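Local coordinates for protein mitogen (Streptococcus dysgalactiae, PDB 2J4X) that is a zinc-binding bacterial superantigen of the staphylococcal/streptococcal toxin family, probably acting as a toxin that engages T-cell receptors, at residues A[132-137]-A[192-197]; A[7-11]-A[156-160]. One frame throughout, in Å; residues are numbered along the deposited sequence.

Contact 1: residues A[132-137]-A[192-197]; sequences NKFVTF and ETIDMS
Two short extended segments pair antiparallel, strand 134-136 against strand 193-195, with axes approaching to 4.4 Å and N-to-C directions 147° apart. V135 and I194 form the hydrogen-bonded pair: V135 N to I194 O is 3.2 Å and I194 N to V135 O 2.6 Å. The non-hydrogen-bonded pairs F134-D195 and T136-T193 flank it, CA-CA 4.9 and 4.0 Å. Further backbone bonds close the ladder, M196 N to K133 O (2.6 Å) and F137 N to E192 O (2.9 Å). Among apolar contacts, V135 (chi1 m) and I194 (m, m) share one face, where V135 CG2 meets M196 SD (m, m, m) at 3.4 Å; I140 of helix 137-150 packs against all three. F134 and D195 lie on the other face. At the K133 end, NZ makes a long salt bridge to D195 OD1 (3.9 Å); OD1 accepts from S197 N (3.1 Å), an Asx turn, and from S197 OG (2.6 Å). T136 (chi1 p) N-caps helix 137-150. This two-stranded ribbon belongs to the superantigen beta-grasp domain.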
ATOM      1  N   ASN A 132     -14.151  -2.416   2.070  1.00 41.54           N
ATOM      2  CA  ASN A 132     -14.007  -3.806   2.535  1.00 39.53           C
ATOM      3  C   ASN A 132     -13.472  -3.803   3.956  1.00 38.83           C
ATOM      4  O   ASN A 132     -12.672  -2.937   4.327  1.00 39.61           O
ATOM      5  CB  ASN A 132     -13.062  -4.585   1.639  1.00 40.37           C
ATOM      6  CG  ASN A 132     -13.680  -4.891   0.314  1.00 41.49           C
ATOM      7  OD1 ASN A 132     -14.726  -5.541   0.265  1.00 44.94           O
ATOM      8  ND2 ASN A 132     -13.062  -4.421  -0.776  1.00 40.20           N
ATOM      9  N   LYS A 133     -13.922  -4.768   4.754  1.00 37.94           N
ATOM     10  CA  LYS A 133     -13.513  -4.873   6.151  1.00 37.38           C
ATOM     11  C   LYS A 133     -12.031  -5.188   6.228  1.00 36.70           C
ATOM     12  O   LYS A 133     -11.332  -4.782   7.166  1.00 35.45           O
ATOM     13  CB  LYS A 133     -14.307  -5.982   6.831  1.00 38.80           C
ATOM     14  CG  LYS A 133     -14.000  -6.159   8.303  1.00 41.73           C
ATOM     15  CD  LYS A 133     -14.889  -7.224   8.906  1.00 41.76           C
ATOM     16  CE  LYS A 133     -15.065  -6.950  10.371  1.00 44.90           C
ATOM     17  NZ  LYS A 133     -15.653  -5.591  10.560  1.00 47.29           N
ATOM     18  N   PHE A 134     -11.569  -5.931   5.222  1.00 36.96           N
ATOM     19  CA  PHE A 134     -10.175  -6.337   5.125  1.00 36.35           C
ATOM     20  C   PHE A 134      -9.508  -5.708   3.923  1.00 33.46           C
ATOM     21  O   PHE A 134      -9.981  -5.842   2.806  1.00 32.09           O
ATOM     22  CB  PHE A 134     -10.064  -7.884   5.079  1.00 39.17           C
ATOM     23  CG  PHE A 134     -10.432  -8.544   6.395  1.00 41.96           C
ATOM     24  CD1 PHE A 134     -11.722  -9.040   6.613  1.00 43.23           C
ATOM     25  CD2 PHE A 134      -9.533  -8.523   7.477  1.00 41.93           C
ATOM     26  CE1 PHE A 134     -12.113  -9.492   7.897  1.00 43.44           C
ATOM     27  CE2 PHE A 134      -9.919  -8.969   8.752  1.00 41.63           C
ATOM     28  CZ  PHE A 134     -11.209  -9.449   8.959  1.00 42.24           C
ATOM     29  N   VAL A 135      -8.434  -4.968   4.177  1.00 33.76           N
ATOM     30  CA  VAL A 135      -7.662  -4.337   3.108  1.00 33.11           C
ATOM     31  C   VAL A 135      -6.190  -4.615   3.407  1.00 32.29           C
ATOM     32  O   VAL A 135      -5.777  -4.636   4.570  1.00 33.02           O
ATOM     33  CB  VAL A 135      -7.896  -2.765   3.004  1.00 33.05           C
ATOM     34  CG1 VAL A 135      -9.390  -2.446   3.017  1.00 31.44           C
ATOM     35  CG2 VAL A 135      -7.156  -2.028   4.102  1.00 32.95           C
ATOM     36  N   THR A 136      -5.401  -4.850   2.367  1.00 30.59           N
ATOM     37  CA  THR A 136      -3.989  -5.101   2.579  1.00 30.05           C
ATOM     38  C   THR A 136      -3.336  -3.848   3.160  1.00 29.97           C
ATOM     39  O   THR A 136      -3.805  -2.733   2.920  1.00 30.53           O
ATOM     40  CB  THR A 136      -3.252  -5.430   1.256  1.00 29.72           C
ATOM     41  OG1 THR A 136      -3.522  -4.410   0.276  1.00 29.88           O
ATOM     42  CG2 THR A 136      -3.664  -6.785   0.749  1.00 26.73           C
ATOM     43  N   PHE A 137      -2.271  -4.040   3.937  1.00 29.05           N
ATOM     44  CA  PHE A 137      -1.505  -2.929   4.479  1.00 28.28           C
ATOM     45  C   PHE A 137      -0.860  -2.195   3.278  1.00 28.25           C
ATOM     46  O   PHE A 137      -0.730  -0.967   3.288  1.00 27.73           O
ATOM     47  CB  PHE A 137      -0.415  -3.447   5.420  1.00 30.53           C
ATOM     48  CG  PHE A 137       0.614  -2.405   5.787  1.00 32.83           C
ATOM     49  CD1 PHE A 137       0.298  -1.369   6.654  1.00 33.11           C
ATOM     50  CD2 PHE A 137       1.890  -2.430   5.213  1.00 34.20           C
ATOM     51  CE1 PHE A 137       1.228  -0.383   6.940  1.00 32.03           C
ATOM     52  CE2 PHE A 137       2.826  -1.435   5.499  1.00 31.83           C
ATOM     53  CZ  PHE A 137       2.486  -0.419   6.359  1.00 31.13           C
ATOM     54  N   GLU A 192       0.131  -8.760   4.186  1.00 38.35           N
ATOM     55  CA  GLU A 192      -0.395  -8.405   5.497  1.00 36.43           C
ATOM     56  C   GLU A 192      -1.712  -7.691   5.213  1.00 34.70           C
ATOM     57  O   GLU A 192      -1.775  -6.886   4.288  1.00 34.40           O
ATOM     58  CB  GLU A 192       0.578  -7.459   6.203  1.00 38.07           C
ATOM     59  CG  GLU A 192       0.496  -7.504   7.717  1.00 44.63           C
ATOM     60  CD  GLU A 192       1.217  -6.345   8.417  1.00 48.39           C
ATOM     61  OE1 GLU A 192       2.250  -5.855   7.878  1.00 51.64           O
ATOM     62  OE2 GLU A 192       0.752  -5.940   9.523  1.00 48.90           O
ATOM     63  N   THR A 193      -2.765  -8.015   5.964  1.00 34.18           N
ATOM     64  CA  THR A 193      -4.087  -7.373   5.811  1.00 35.38           C
ATOM     65  C   THR A 193      -4.526  -6.655   7.111  1.00 35.32           C
ATOM     66  O   THR A 193      -4.228  -7.103   8.218  1.00 36.38           O
ATOM     67  CB  THR A 193      -5.185  -8.395   5.423  1.00 34.96           C
ATOM     68  OG1 THR A 193      -5.149  -9.492   6.338  1.00 38.12           O
ATOM     69  CG2 THR A 193      -4.968  -8.923   4.017  1.00 35.44           C
ATOM     70  N   ILE A 194      -5.228  -5.537   6.974  1.00 35.20           N
ATOM     71  CA  ILE A 194      -5.668  -4.771   8.128  1.00 35.29           C
ATOM     72  C   ILE A 194      -7.170  -4.931   8.274  1.00 35.83           C
ATOM     73  O   ILE A 194      -7.887  -4.922   7.289  1.00 35.86           O
ATOM     74  CB  ILE A 194      -5.328  -3.255   7.936  1.00 36.23           C
ATOM     75  CG1 ILE A 194      -3.835  -3.092   7.639  1.00 34.94           C
ATOM     76  CG2 ILE A 194      -5.688  -2.439   9.196  1.00 34.04           C
ATOM     77  CD1 ILE A 194      -2.913  -3.468   8.789  1.00 36.00           C
ATOM     78  N   ASP A 195      -7.649  -5.097   9.500  1.00 38.66           N
ATOM     79  CA  ASP A 195      -9.091  -5.224   9.745  1.00 41.04           C
ATOM     80  C   ASP A 195      -9.529  -3.785   9.906  1.00 41.31           C
ATOM     81  O   ASP A 195      -9.263  -3.169  10.941  1.00 41.37           O
ATOM     82  CB  ASP A 195      -9.366  -5.970  11.054  1.00 43.36           C
ATOM     83  CG  ASP A 195     -10.852  -6.278  11.262  1.00 46.18           C
ATOM     84  OD1 ASP A 195     -11.719  -5.490  10.802  1.00 46.35           O
ATOM     85  OD2 ASP A 195     -11.144  -7.318  11.908  1.00 49.23           O
ATOM     86  N   MET A 196     -10.213  -3.246   8.907  1.00 40.82           N
ATOM     87  CA  MET A 196     -10.587  -1.847   8.983  1.00 41.74           C
ATOM     88  C   MET A 196     -11.518  -1.471  10.132  1.00 42.81           C
ATOM     89  O   MET A 196     -11.504  -0.317  10.589  1.00 41.69           O
ATOM     90  CB  MET A 196     -11.149  -1.382   7.633  1.00 41.57           C
ATOM     91  CG  MET A 196     -10.140  -1.431   6.470  1.00 39.65           C
ATOM     92  SD  MET A 196      -8.549  -0.625   6.840  1.00 38.39           S
ATOM     93  CE  MET A 196      -9.036   1.053   7.037  1.00 34.70           C
ATOM     94  N   SER A 197     -12.299  -2.438  10.618  1.00 44.12           N
ATOM     95  CA  SER A 197     -13.239  -2.177  11.717  1.00 44.76           C
ATOM     96  C   SER A 197     -12.540  -1.877  13.040  1.00 44.88           C
ATOM     97  O   SER A 197     -13.131  -1.246  13.915  1.00 45.22           O
ATOM     98  CB  SER A 197     -14.237  -3.342  11.901  1.00 44.27           C
ATOM     99  OG  SER A 197     -13.601  -4.543  12.316  1.00 45.66           O
TER

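Contact 2: residues A[7-11]-A[156-160]; sequences NSELK and LYEHN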
ATOM      1  N   ASN A   7      14.558  10.539  -1.424  1.00 40.22           N
ATOM      2  CA  ASN A   7      13.375  10.988  -2.160  1.00 39.58           C
ATOM      3  C   ASN A   7      13.292  10.469  -3.590  1.00 40.07           C
ATOM      4  O   ASN A   7      12.250  10.030  -4.065  1.00 40.31           O
ATOM      5  CB  ASN A   7      13.342  12.508  -2.209  1.00 39.62           C
ATOM      6  CG  ASN A   7      13.236  13.128  -0.843  1.00 39.20           C
ATOM      7  OD1 ASN A   7      12.539  12.609   0.034  1.00 38.90           O
ATOM      8  ND2 ASN A   7      13.907  14.264  -0.654  1.00 38.37           N
ATOM      9  N   SER A   8      14.411  10.565  -4.278  1.00 39.99           N
ATOM     10  CA  SER A   8      14.550  10.127  -5.657  1.00 39.98           C
ATOM     11  C   SER A   8      14.014   8.701  -5.897  1.00 38.04           C
ATOM     12  O   SER A   8      13.232   8.451  -6.813  1.00 37.32           O
ATOM     13  CB  SER A   8      16.041  10.217  -6.008  1.00 40.23           C
ATOM     14  OG  SER A   8      16.336   9.591  -7.229  1.00 46.97           O
ATOM     15  N   GLU A   9      14.457   7.778  -5.051  1.00 37.49           N
ATOM     16  CA  GLU A   9      14.085   6.380  -5.124  1.00 35.85           C
ATOM     17  C   GLU A   9      12.662   6.168  -4.666  1.00 34.98           C
ATOM     18  O   GLU A   9      11.926   5.411  -5.282  1.00 34.67           O
ATOM     19  CB  GLU A   9      15.039   5.551  -4.264  1.00 36.21           C
ATOM     20  N   LEU A  10      12.284   6.832  -3.576  1.00 34.94           N
ATOM     21  CA  LEU A  10      10.930   6.713  -3.021  1.00 34.95           C
ATOM     22  C   LEU A  10       9.904   7.266  -3.987  1.00 35.39           C
ATOM     23  O   LEU A  10       8.834   6.677  -4.176  1.00 35.60           O
ATOM     24  CB  LEU A  10      10.824   7.451  -1.685  1.00 32.66           C
ATOM     25  CG  LEU A  10      11.541   6.729  -0.552  1.00 30.21           C
ATOM     26  CD1 LEU A  10      11.870   7.700   0.542  1.00 31.28           C
ATOM     27  CD2 LEU A  10      10.692   5.583  -0.052  1.00 31.07           C
ATOM     28  N   LYS A  11      10.227   8.401  -4.600  1.00 35.62           N
ATOM     29  CA  LYS A  11       9.325   9.006  -5.569  1.00 35.73           C
ATOM     30  C   LYS A  11       9.149   8.071  -6.747  1.00 35.84           C
ATOM     31  O   LYS A  11       8.047   7.910  -7.258  1.00 35.53           O
ATOM     32  CB  LYS A  11       9.870  10.337  -6.099  1.00 36.78           C
ATOM     33  CG  LYS A  11       9.011  10.887  -7.223  1.00 36.00           C
ATOM     34  CD  LYS A  11       9.438  12.253  -7.666  1.00 38.64           C
ATOM     35  CE  LYS A  11       8.506  12.772  -8.735  1.00 39.59           C
ATOM     36  NZ  LYS A  11       9.022  14.049  -9.303  1.00 43.56           N
ATOM     37  N   LEU A 156       5.635  15.044  -0.772  1.00 37.05           N
ATOM     38  CA  LEU A 156       6.464  13.951  -0.290  1.00 34.40           C
ATOM     39  C   LEU A 156       7.345  13.416  -1.415  1.00 32.77           C
ATOM     40  O   LEU A 156       6.880  13.238  -2.543  1.00 31.79           O
ATOM     41  CB  LEU A 156       5.567  12.836   0.284  1.00 34.18           C
ATOM     42  CG  LEU A 156       6.173  11.636   1.018  1.00 33.81           C
ATOM     43  CD1 LEU A 156       7.037  12.112   2.182  1.00 33.90           C
ATOM     44  CD2 LEU A 156       5.060  10.714   1.505  1.00 31.92           C
ATOM     45  N   TYR A 157       8.619  13.194  -1.092  1.00 33.28           N
ATOM     46  CA  TYR A 157       9.648  12.636  -2.003  1.00 33.86           C
ATOM     47  C   TYR A 157      10.152  13.569  -3.105  1.00 35.21           C
ATOM     48  O   TYR A 157      10.959  13.173  -3.955  1.00 34.54           O
ATOM     49  CB  TYR A 157       9.187  11.286  -2.613  1.00 31.33           C
ATOM     50  CG  TYR A 157       8.707  10.262  -1.582  1.00 30.46           C
ATOM     51  CD1 TYR A 157       9.320  10.147  -0.318  1.00 29.35           C
ATOM     52  CD2 TYR A 157       7.605   9.439  -1.847  1.00 30.13           C
ATOM     53  CE1 TYR A 157       8.830   9.240   0.657  1.00 28.31           C
ATOM     54  CE2 TYR A 157       7.116   8.534  -0.880  1.00 27.46           C
ATOM     55  CZ  TYR A 157       7.727   8.448   0.356  1.00 27.11           C
ATOM     56  OH  TYR A 157       7.207   7.602   1.292  1.00 27.72           O
ATOM     57  N   GLU A 158       9.675  14.809  -3.090  1.00 38.41           N
ATOM     58  CA  GLU A 158      10.146  15.788  -4.063  1.00 41.64           C
ATOM     59  C   GLU A 158      11.478  16.341  -3.535  1.00 43.54           C
ATOM     60  O   GLU A 158      11.690  16.429  -2.327  1.00 42.95           O
ATOM     61  CB  GLU A 158       9.129  16.935  -4.249  1.00 41.41           C
ATOM     62  CG  GLU A 158       7.983  16.605  -5.193  1.00 42.77           C
ATOM     63  CD  GLU A 158       8.464  16.025  -6.529  1.00 45.00           C
ATOM     64  OE1 GLU A 158       7.763  15.142  -7.079  1.00 46.17           O
ATOM     65  OE2 GLU A 158       9.533  16.448  -7.036  1.00 46.82           O
ATOM     66  N   HIS A 159      12.378  16.692  -4.448  1.00 46.82           N
ATOM     67  CA  HIS A 159      13.677  17.236  -4.093  1.00 50.17           C
ATOM     68  C   HIS A 159      13.491  18.400  -3.116  1.00 52.03           C
ATOM     69  O   HIS A 159      14.223  18.553  -2.129  1.00 52.32           O
ATOM     70  CB  HIS A 159      14.345  17.732  -5.370  1.00 53.16           C
ATOM     71  CG  HIS A 159      15.741  18.238  -5.175  1.00 56.54           C
ATOM     72  ND1 HIS A 159      16.796  17.409  -4.856  1.00 57.59           N
ATOM     73  CD2 HIS A 159      16.253  19.488  -5.262  1.00 55.93           C
ATOM     74  CE1 HIS A 159      17.900  18.128  -4.755  1.00 57.50           C
ATOM     75  NE2 HIS A 159      17.596  19.392  -4.996  1.00 57.32           N
ATOM     76  N   ASN A 160      12.473  19.201  -3.409  1.00 53.72           N
ATOM     77  CA  ASN A 160      12.111  20.397  -2.647  1.00 55.14           C
ATOM     78  C   ASN A 160      11.245  20.227  -1.376  1.00 54.75           C
ATOM     79  O   ASN A 160      11.011  21.207  -0.663  1.00 55.79           O
ATOM     80  CB  ASN A 160      11.395  21.377  -3.603  1.00 57.58           C
ATOM     81  CG  ASN A 160      10.330  20.685  -4.489  1.00 59.10           C
ATOM     82  OD1 ASN A 160      10.661  19.926  -5.407  1.00 59.63           O
ATOM     83  ND2 ASN A 160       9.052  20.951  -4.207  1.00 59.29           N
TER
HETATM   84  O   HOH W   1      10.238  14.003   1.240  1.00 33.33           O
HETATM   85  O   HOH W   2      16.000  15.559  -2.749  1.00 52.44           O
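N7, in the first turn of helix 7-14, sets its CA 4.1 Å from Y157 CA, and its CB packs 3.0 Å from Y157 O. Its amide works through water: OD1 accepts from water 1 (2.9 Å), which accepts from Y157 N (3.0 Å), while ND2 donates to water 2 (3.2 Å), weakly bound to H159 ND1 (2.9 Å). S8 and E9 point away from the loop. L10 points toward the loop and lays CB over the Y157 ring, 3.4 Å from the centroid and 13° off the normal, a CH-pi contact; Y157 OH is held beyond by L182 O. Here the N-terminal helix meets the loop between helix 137-150 and strand 166-172 of the beta-grasp domain, and Y157 enters with a left-handed backbone (phi 73°, psi 4°). K11, whose N bonds N7 O at 2.7 Å, rests its CB 3.7 Å from Y157 CB, then runs out extended, all four chi angles t, so that NZ reaches E158 OE1 in a 2.8 Å salt bridge.

Along the chain the segments alternate: 7-11, then 132-137, 156-160 and 192-197, so the two contacts interlock in sequence. Their centres are 27 Å apart on opposite sides of the chain's centre, and their nearest atoms stay about 11 Å apart. Helix 137-150 relates them: it starts within contact 1, at F137, and the loop that follows it supplies the 156-160 half of contact 2, where R145 touches L10. Contact 1 is internal to the beta-grasp domain, with the M196 side chain about 14 Å from the zinc ion held by H171, H201 and D203. Contact 2 instead ties the N-terminal helix to that same domain, away from the zinc site.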